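Local structure of CYTH domain-containing protein (Pyrococcus horikoshii, 2DC4) at residues D13-I18 against R101-K106; E19-K24 against R145-K150. The protein is of unknown function, but as a CYTH-domain protein related to class IV adenylyl cyclases it probably acts on triphosphate-bearing substrates in a metal-dependent way. One frame throughout, in Å; residues are numbered along the deposited sequence.

Contact 1: D13-I18 against R101-K106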
ATOM      1  N   ASP A  13       4.494 -34.213 -14.167  1.00 27.62           N
ATOM      2  CA  ASP A  13       5.307 -35.180 -13.441  1.00 28.99           C
ATOM      3  C   ASP A  13       5.556 -34.781 -11.988  1.00 26.75           C
ATOM      4  O   ASP A  13       5.361 -35.582 -11.074  1.00 25.08           O
ATOM      5  CB  ASP A  13       6.653 -35.380 -14.149  1.00 32.95           C
ATOM      6  CG  ASP A  13       6.496 -35.828 -15.594  1.00 37.33           C
ATOM      7  OD1 ASP A  13       5.703 -36.760 -15.849  1.00 39.45           O
ATOM      8  OD2 ASP A  13       7.170 -35.255 -16.476  1.00 40.56           O
ATOM      9  N   ILE A  14       5.975 -33.539 -11.773  1.00 23.58           N
ATOM     10  CA  ILE A  14       6.268 -33.084 -10.419  1.00 23.98           C
ATOM     11  C   ILE A  14       5.018 -32.940  -9.547  1.00 23.21           C
ATOM     12  O   ILE A  14       5.075 -33.161  -8.337  1.00 22.23           O
ATOM     13  CB  ILE A  14       7.061 -31.760 -10.443  1.00 26.36           C
ATOM     14  CG1 ILE A  14       7.845 -31.609  -9.137  1.00 28.11           C
ATOM     15  CG2 ILE A  14       6.127 -30.579 -10.657  1.00 26.74           C
ATOM     16  CD1 ILE A  14       8.974 -32.618  -8.986  1.00 29.50           C
ATOM     17  N   LYS A  15       3.894 -32.578 -10.158  1.00 23.14           N
ATOM     18  CA  LYS A  15       2.646 -32.443  -9.413  1.00 24.63           C
ATOM     19  C   LYS A  15       2.320 -33.823  -8.847  1.00 25.15           C
ATOM     20  O   LYS A  15       1.963 -33.963  -7.676  1.00 23.72           O
ATOM     21  CB  LYS A  15       1.518 -31.966 -10.336  1.00 23.34           C
ATOM     22  CG  LYS A  15       0.159 -31.814  -9.657  1.00 25.02           C
ATOM     23  CD  LYS A  15      -0.856 -31.185 -10.604  1.00 27.21           C
ATOM     24  CE  LYS A  15      -2.217 -30.997  -9.945  1.00 29.47           C
ATOM     25  NZ  LYS A  15      -2.879 -32.287  -9.597  1.00 32.70           N
ATOM     26  N   ARG A  16       2.468 -34.840  -9.689  1.00 25.36           N
ATOM     27  CA  ARG A  16       2.219 -36.216  -9.284  1.00 26.93           C
ATOM     28  C   ARG A  16       3.148 -36.623  -8.137  1.00 25.00           C
ATOM     29  O   ARG A  16       2.714 -37.251  -7.174  1.00 26.29           O
ATOM     30  CB  ARG A  16       2.415 -37.157 -10.480  1.00 29.39           C
ATOM     31  CG  ARG A  16       2.190 -38.625 -10.156  1.00 35.53           C
ATOM     32  CD  ARG A  16       2.218 -39.512 -11.402  1.00 38.73           C
ATOM     33  NE  ARG A  16       1.886 -38.792 -12.629  1.00 42.97           N
ATOM     34  CZ  ARG A  16       2.723 -38.622 -13.648  1.00 43.95           C
ATOM     35  NH1 ARG A  16       3.953 -39.120 -13.593  1.00 45.28           N
ATOM     36  NH2 ARG A  16       2.331 -37.954 -14.726  1.00 44.59           N
ATOM     37  N   LYS A  17       4.426 -36.260  -8.239  1.00 24.44           N
ATOM     38  CA  LYS A  17       5.392 -36.599  -7.195  1.00 24.96           C
ATOM     39  C   LYS A  17       5.078 -35.909  -5.875  1.00 24.26           C
ATOM     40  O   LYS A  17       5.133 -36.528  -4.818  1.00 22.97           O
ATOM     41  CB  LYS A  17       6.814 -36.223  -7.623  1.00 26.56           C
ATOM     42  CG  LYS A  17       7.396 -37.079  -8.736  1.00 31.74           C
ATOM     43  CD  LYS A  17       7.680 -38.506  -8.280  1.00 31.19           C
ATOM     44  CE  LYS A  17       8.916 -38.593  -7.390  1.00 33.27           C
ATOM     45  NZ  LYS A  17       9.306 -40.013  -7.152  1.00 33.61           N
ATOM     46  N   ILE A  18       4.758 -34.620  -5.936  1.00 22.48           N
ATOM     47  CA  ILE A  18       4.446 -33.871  -4.726  1.00 23.70           C
ATOM     48  C   ILE A  18       3.242 -34.485  -4.017  1.00 24.03           C
ATOM     49  O   ILE A  18       3.226 -34.611  -2.791  1.00 24.42           O
ATOM     50  CB  ILE A  18       4.165 -32.390  -5.063  1.00 21.83           C
ATOM     51  CG1 ILE A  18       5.475 -31.702  -5.463  1.00 21.78           C
ATOM     52  CG2 ILE A  18       3.533 -31.679  -3.864  1.00 23.11           C
ATOM     53  CD1 ILE A  18       5.286 -30.335  -6.089  1.00 20.22           C
ATOM     54  N   ARG A 101      -0.005 -19.227 -12.817  1.00 16.08           N
ATOM     55  CA  ARG A 101      -1.036 -19.978 -12.123  1.00 18.70           C
ATOM     56  C   ARG A 101      -0.218 -20.814 -11.141  1.00 19.80           C
ATOM     57  O   ARG A 101       0.612 -21.624 -11.550  1.00 19.16           O
ATOM     58  CB  ARG A 101      -1.797 -20.871 -13.099  1.00 24.26           C
ATOM     59  CG  ARG A 101      -3.142 -21.333 -12.587  1.00 27.94           C
ATOM     60  CD  ARG A 101      -4.167 -21.351 -13.716  1.00 32.57           C
ATOM     61  NE  ARG A 101      -5.532 -21.513 -13.226  1.00 35.20           N
ATOM     62  CZ  ARG A 101      -6.053 -22.668 -12.824  1.00 37.63           C
ATOM     63  NH1 ARG A 101      -5.324 -23.774 -12.855  1.00 39.03           N
ATOM     64  NH2 ARG A 101      -7.307 -22.716 -12.397  1.00 39.03           N
ATOM     65  N   ARG A 102      -0.440 -20.598  -9.847  1.00 18.29           N
ATOM     66  CA  ARG A 102       0.317 -21.292  -8.812  1.00 18.30           C
ATOM     67  C   ARG A 102      -0.469 -22.325  -8.011  1.00 16.88           C
ATOM     68  O   ARG A 102      -1.554 -22.042  -7.497  1.00 17.06           O
ATOM     69  CB  ARG A 102       0.918 -20.257  -7.854  1.00 18.38           C
ATOM     70  CG  ARG A 102       1.639 -20.841  -6.641  1.00 19.33           C
ATOM     71  CD  ARG A 102       2.214 -19.727  -5.768  1.00 22.15           C
ATOM     72  NE  ARG A 102       3.347 -19.066  -6.411  1.00 24.23           N
ATOM     73  CZ  ARG A 102       3.975 -17.998  -5.925  1.00 25.05           C
ATOM     74  NH1 ARG A 102       3.585 -17.453  -4.780  1.00 25.83           N
ATOM     75  NH2 ARG A 102       4.997 -17.471  -6.586  1.00 29.01           N
ATOM     76  N   TRP A 103       0.092 -23.530  -7.927  1.00 15.45           N
ATOM     77  CA  TRP A 103      -0.476 -24.636  -7.165  1.00 18.15           C
ATOM     78  C   TRP A 103       0.329 -24.668  -5.869  1.00 17.23           C
ATOM     79  O   TRP A 103       1.548 -24.835  -5.899  1.00 17.13           O
ATOM     80  CB  TRP A 103      -0.272 -25.954  -7.914  1.00 20.44           C
ATOM     81  CG  TRP A 103      -1.361 -26.288  -8.870  1.00 23.07           C
ATOM     82  CD1 TRP A 103      -2.354 -27.208  -8.690  1.00 24.22           C
ATOM     83  CD2 TRP A 103      -1.570 -25.720 -10.161  1.00 24.51           C
ATOM     84  NE1 TRP A 103      -3.166 -27.248  -9.791  1.00 26.47           N
ATOM     85  CE2 TRP A 103      -2.709 -26.342 -10.713  1.00 24.67           C
ATOM     86  CE3 TRP A 103      -0.905 -24.741 -10.912  1.00 23.28           C
ATOM     87  CZ2 TRP A 103      -3.200 -26.023 -11.979  1.00 25.92           C
ATOM     88  CZ3 TRP A 103      -1.393 -24.422 -12.175  1.00 26.68           C
ATOM     89  CH2 TRP A 103      -2.530 -25.062 -12.694  1.00 27.04           C
ATOM     90  N   ILE A 104      -0.348 -24.501  -4.740  1.00 15.02           N
ATOM     91  CA  ILE A 104       0.322 -24.480  -3.446  1.00 17.19           C
ATOM     92  C   ILE A 104       0.052 -25.752  -2.655  1.00 16.13           C
ATOM     93  O   ILE A 104      -1.094 -26.166  -2.509  1.00 15.75           O
ATOM     94  CB  ILE A 104      -0.146 -23.263  -2.600  1.00 17.47           C
ATOM     95  CG1 ILE A 104       0.069 -21.968  -3.391  1.00 18.51           C
ATOM     96  CG2 ILE A 104       0.615 -23.215  -1.265  1.00 17.88           C
ATOM     97  CD1 ILE A 104      -0.523 -20.726  -2.730  1.00 22.19           C
ATOM     98  N   TYR A 105       1.121 -26.376  -2.170  1.00 16.60           N
ATOM     99  CA  TYR A 105       1.033 -27.590  -1.352  1.00 17.02           C
ATOM    100  C   TYR A 105       1.870 -27.347  -0.101  1.00 17.49           C
ATOM    101  O   TYR A 105       2.848 -26.610  -0.145  1.00 18.01           O
ATOM    102  CB  TYR A 105       1.607 -28.799  -2.090  1.00 17.05           C
ATOM    103  CG  TYR A 105       0.829 -29.221  -3.302  1.00 19.48           C
ATOM    104  CD1 TYR A 105      -0.128 -30.232  -3.226  1.00 18.21           C
ATOM    105  CD2 TYR A 105       1.066 -28.627  -4.543  1.00 21.25           C
ATOM    106  CE1 TYR A 105      -0.829 -30.650  -4.366  1.00 21.41           C
ATOM    107  CE2 TYR A 105       0.382 -29.029  -5.674  1.00 23.25           C
ATOM    108  CZ  TYR A 105      -0.561 -30.042  -5.587  1.00 22.42           C
ATOM    109  OH  TYR A 105      -1.203 -30.461  -6.725  1.00 25.57           O
ATOM    110  N   LYS A 106       1.493 -27.969   1.012  1.00 19.87           N
ATOM    111  CA  LYS A 106       2.226 -27.787   2.258  1.00 21.50           C
ATOM    112  C   LYS A 106       2.600 -29.128   2.879  1.00 20.99           C
ATOM    113  O   LYS A 106       1.830 -30.087   2.836  1.00 21.39           O
ATOM    114  CB  LYS A 106       1.385 -26.976   3.254  1.00 23.77           C
ATOM    115  CG  LYS A 106       1.010 -25.590   2.755  1.00 26.49           C
ATOM    116  CD  LYS A 106       1.889 -24.510   3.361  1.00 30.77           C
ATOM    117  CE  LYS A 106       1.525 -24.266   4.822  1.00 31.54           C
ATOM    118  NZ  LYS A 106       2.374 -23.215   5.448  1.00 36.55           N
TER
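Where Lys15 and Ile18 lie against Trp103 and Tyr105, the helical segment 13-18 runs nearly along the strand segment 101-106, their axes 22° apart and 10.9 Å at closest approach. That spacing is bridged by side chains alone, with no hydrogen bond between the two segments. Ile18 points toward the strand and sets its CG2 methyl over one face of the Tyr105 ring, offset toward the rim, in a CH-pi contact: CG2 of Ile18 is 4.0 Å from the centroid of that ring and 23° off its normal. Ile18 CG2 sits nearest the root of the ring, 3.7 Å from Tyr105 CG. Lys15 handles the other end of the tyrosine. With CG anti to the backbone N (chi1 179°), its chain stays extended as far as CE, crosses Tyr105 at about a right angle and brings Lys15 CE to 3.4 Å from Tyr105 OH. The same CE lies 3.9 Å from Trp103 NE1, approaching that indole obliquely. The chain bends only at its last torsion, and the ammonium forms a salt bridge with Glu19, one turn further along the helix. Replacing Lys15 with an alanine would probably open a gap beside the tyrosine hydroxyl and the indole, and leave Glu19 without this positive partner. Trp103 also meets Phe11 edge-to-face, and Tyr105 meets the ring of Phe25. The arrangement is that of a helix packed on a closed antiparallel barrel, here the eight-stranded barrel of the CYTH fold.

Contact 2: E19-K24 against R145-K150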
ATOM      1  N   GLU A  19       2.243 -34.878  -4.797  1.00 25.66           N
ATOM      2  CA  GLU A  19       1.047 -35.494  -4.237  1.00 28.29           C
ATOM      3  C   GLU A  19       1.368 -36.880  -3.690  1.00 29.81           C
ATOM      4  O   GLU A  19       0.854 -37.274  -2.646  1.00 29.94           O
ATOM      5  CB  GLU A  19      -0.047 -35.579  -5.304  1.00 30.21           C
ATOM      6  CG  GLU A  19      -0.780 -34.260  -5.504  1.00 34.14           C
ATOM      7  CD  GLU A  19      -1.730 -34.278  -6.679  1.00 36.39           C
ATOM      8  OE1 GLU A  19      -2.441 -35.289  -6.863  1.00 39.45           O
ATOM      9  OE2 GLU A  19      -1.778 -33.269  -7.411  1.00 38.61           O
ATOM     10  N   GLY A  20       2.228 -37.610  -4.396  1.00 30.70           N
ATOM     11  CA  GLY A  20       2.612 -38.936  -3.949  1.00 32.09           C
ATOM     12  C   GLY A  20       3.401 -38.854  -2.656  1.00 33.58           C
ATOM     13  O   GLY A  20       3.521 -39.834  -1.919  1.00 33.67           O
ATOM     14  N   LEU A  21       3.940 -37.673  -2.380  1.00 34.37           N
ATOM     15  CA  LEU A  21       4.722 -37.436  -1.176  1.00 35.81           C
ATOM     16  C   LEU A  21       3.777 -37.277   0.015  1.00 35.43           C
ATOM     17  O   LEU A  21       4.162 -37.491   1.163  1.00 37.31           O
ATOM     18  CB  LEU A  21       5.557 -36.164  -1.352  1.00 37.47           C
ATOM     19  CG  LEU A  21       6.525 -35.743  -0.247  1.00 38.34           C
ATOM     20  CD1 LEU A  21       7.435 -36.915   0.077  1.00 40.40           C
ATOM     21  CD2 LEU A  21       7.339 -34.538  -0.677  1.00 38.24           C
ATOM     22  N   GLY A  22       2.535 -36.899  -0.272  1.00 35.54           N
ATOM     23  CA  GLY A  22       1.559 -36.709   0.785  1.00 34.20           C
ATOM     24  C   GLY A  22       1.408 -35.254   1.187  1.00 33.64           C
ATOM     25  O   GLY A  22       0.825 -34.947   2.228  1.00 33.83           O
ATOM     26  N   ALA A  23       1.944 -34.352   0.371  1.00 31.38           N
ATOM     27  CA  ALA A  23       1.838 -32.926   0.656  1.00 30.51           C
ATOM     28  C   ALA A  23       0.359 -32.544   0.609  1.00 29.70           C
ATOM     29  O   ALA A  23      -0.415 -33.132  -0.145  1.00 30.71           O
ATOM     30  CB  ALA A  23       2.629 -32.123  -0.373  1.00 29.37           C
ATOM     31  N   LYS A  24      -0.022 -31.566   1.423  1.00 28.65           N
ATOM     32  CA  LYS A  24      -1.409 -31.107   1.497  1.00 29.13           C
ATOM     33  C   LYS A  24      -1.699 -29.979   0.508  1.00 27.18           C
ATOM     34  O   LYS A  24      -1.052 -28.935   0.541  1.00 27.12           O
ATOM     35  CB  LYS A  24      -1.703 -30.643   2.927  1.00 31.43           C
ATOM     36  CG  LYS A  24      -3.047 -29.975   3.136  1.00 35.65           C
ATOM     37  CD  LYS A  24      -3.317 -29.784   4.628  1.00 39.53           C
ATOM     38  CE  LYS A  24      -2.237 -28.956   5.333  1.00 40.68           C
ATOM     39  NZ  LYS A  24      -2.484 -27.483   5.262  1.00 41.45           N
ATOM     40  N   ARG A 145      15.549 -33.921  -3.455  1.00 19.59           N
ATOM     41  CA  ARG A 145      16.030 -35.239  -3.864  1.00 20.28           C
ATOM     42  C   ARG A 145      14.936 -36.296  -3.757  1.00 22.00           C
ATOM     43  O   ARG A 145      14.889 -37.252  -4.541  1.00 20.50           O
ATOM     44  CB  ARG A 145      17.246 -35.638  -3.022  1.00 22.13           C
ATOM     45  CG  ARG A 145      18.420 -34.664  -3.161  1.00 25.11           C
ATOM     46  CD  ARG A 145      19.739 -35.288  -2.711  1.00 28.62           C
ATOM     47  NE  ARG A 145      19.756 -35.650  -1.295  1.00 33.88           N
ATOM     48  CZ  ARG A 145      20.022 -34.809  -0.299  1.00 34.19           C
ATOM     49  NH1 ARG A 145      20.307 -33.538  -0.547  1.00 36.36           N
ATOM     50  NH2 ARG A 145      19.998 -35.242   0.952  1.00 36.09           N
ATOM     51  N   ARG A 146      14.047 -36.134  -2.788  1.00 19.46           N
ATOM     52  CA  ARG A 146      12.966 -37.090  -2.645  1.00 20.85           C
ATOM     53  C   ARG A 146      12.017 -36.957  -3.833  1.00 20.63           C
ATOM     54  O   ARG A 146      11.290 -37.891  -4.170  1.00 21.59           O
ATOM     55  CB  ARG A 146      12.220 -36.864  -1.333  1.00 22.48           C
ATOM     56  CG  ARG A 146      11.175 -37.923  -1.077  1.00 25.13           C
ATOM     57  CD  ARG A 146      10.860 -38.014   0.390  1.00 26.03           C
ATOM     58  NE  ARG A 146       9.820 -39.001   0.655  1.00 26.14           N
ATOM     59  CZ  ARG A 146       9.364 -39.265   1.872  1.00 27.46           C
ATOM     60  NH1 ARG A 146       9.869 -38.614   2.910  1.00 28.84           N
ATOM     61  NH2 ARG A 146       8.410 -40.171   2.052  1.00 26.16           N
ATOM     62  N   LEU A 147      12.034 -35.788  -4.470  1.00 18.97           N
ATOM     63  CA  LEU A 147      11.198 -35.541  -5.636  1.00 18.35           C
ATOM     64  C   LEU A 147      11.965 -35.858  -6.920  1.00 18.58           C
ATOM     65  O   LEU A 147      11.454 -35.658  -8.017  1.00 22.46           O
ATOM     66  CB  LEU A 147      10.731 -34.080  -5.668  1.00 17.44           C
ATOM     67  CG  LEU A 147       9.772 -33.653  -4.546  1.00 18.35           C
ATOM     68  CD1 LEU A 147       9.607 -32.137  -4.581  1.00 19.61           C
ATOM     69  CD2 LEU A 147       8.418 -34.339  -4.715  1.00 18.27           C
ATOM     70  N   GLY A 148      13.197 -36.338  -6.776  1.00 20.20           N
ATOM     71  CA  GLY A 148      13.988 -36.679  -7.946  1.00 19.37           C
ATOM     72  C   GLY A 148      14.644 -35.501  -8.641  1.00 20.72           C
ATOM     73  O   GLY A 148      15.072 -35.609  -9.790  1.00 21.48           O
ATOM     74  N   LEU A 149      14.726 -34.369  -7.953  1.00 19.22           N
ATOM     75  CA  LEU A 149      15.348 -33.189  -8.528  1.00 19.77           C
ATOM     76  C   LEU A 149      16.831 -33.181  -8.175  1.00 20.80           C
ATOM     77  O   LEU A 149      17.234 -33.755  -7.163  1.00 21.98           O
ATOM     78  CB  LEU A 149      14.664 -31.934  -7.987  1.00 20.00           C
ATOM     79  CG  LEU A 149      13.184 -31.849  -8.378  1.00 16.77           C
ATOM     80  CD1 LEU A 149      12.488 -30.760  -7.583  1.00 20.11           C
ATOM     81  CD2 LEU A 149      13.073 -31.571  -9.874  1.00 20.72           C
ATOM     82  N   LYS A 150      17.630 -32.523  -9.011  1.00 21.37           N
ATOM     83  CA  LYS A 150      19.074 -32.428  -8.815  1.00 21.89           C
ATOM     84  C   LYS A 150      19.541 -30.984  -8.984  1.00 20.42           C
ATOM     85  O   LYS A 150      18.766 -30.112  -9.365  1.00 20.18           O
ATOM     86  CB  LYS A 150      19.803 -33.316  -9.832  1.00 24.68           C
ATOM     87  CG  LYS A 150      19.460 -34.790  -9.734  1.00 30.25           C
ATOM     88  CD  LYS A 150      20.235 -35.613 -10.753  1.00 31.89           C
ATOM     89  CE  LYS A 150      19.838 -35.257 -12.177  1.00 34.17           C
ATOM     90  NZ  LYS A 150      20.535 -36.119 -13.171  1.00 39.23           N
TER
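Leu21 and Arg146 both carry CG anti to the backbone N (chi1 -177° and -174°), which sends the two side chains from their helix ends toward each other. Leu21 meets Arg146 with one methyl and Leu147 with the other. Its CD1 sits over one face of the Arg146 guanidinium, offset toward the rim, and comes within 3.2 Å of Arg146 NE and 3.5 Å of Arg146 CZ. The arginine chain is extended from CG to NE and crosses the leucine obliquely, so its aliphatic part joins in as well: CD of Arg146 is 3.6 Å from Leu21 CD1. This is close van der Waals contact against a flat charged group, and it takes up none of the guanidinium N-H groups. The second branch, Leu21 CD2, makes a looser apolar contact of 4.2 Å with Leu147 CD2, the two leucines crossing at about a right angle. Leu147 is buried, its side chain also touching Ile14, Ile18, Phe112 and Leu124, whereas Arg146 is exposed to solvent. Both helices finish in the same way: Gly22 and Gly148 adopt positive phi, and the amide N of Gly22 bonds back to Glu19 O at 2.9 Å, as the N of Gly148 does to Arg145 O. The contact thus joins the Schellman C-caps of helices 11-21 and 133-146, with Leu21 and Leu147 both resting on Phe112 of strand 110-117 in the barrel.

Contacts 1 and 2 share helix 11-21, and their centres lie 9 Å apart on the same side of the chain's centre. Two probable hydrogen bonds tie them together: Tyr105 OH to Glu19 OE2 at 2.9 Å, and Lys24 N to Lys106 O at 2.8 Å, where the chain leaves the helix and enters strand 24-36 beside strand 94-107. Glu19, in the segment of contact 2, thus turns its carboxylate back to the side chains of contact 1. Ala23 adds packing, its CB 3.5 Å from Ile18 O. Contact 1 places the helix against the wall of the barrel, on strand 94-107, and contact 2 sets its C-terminal end beside that of helix 133-146.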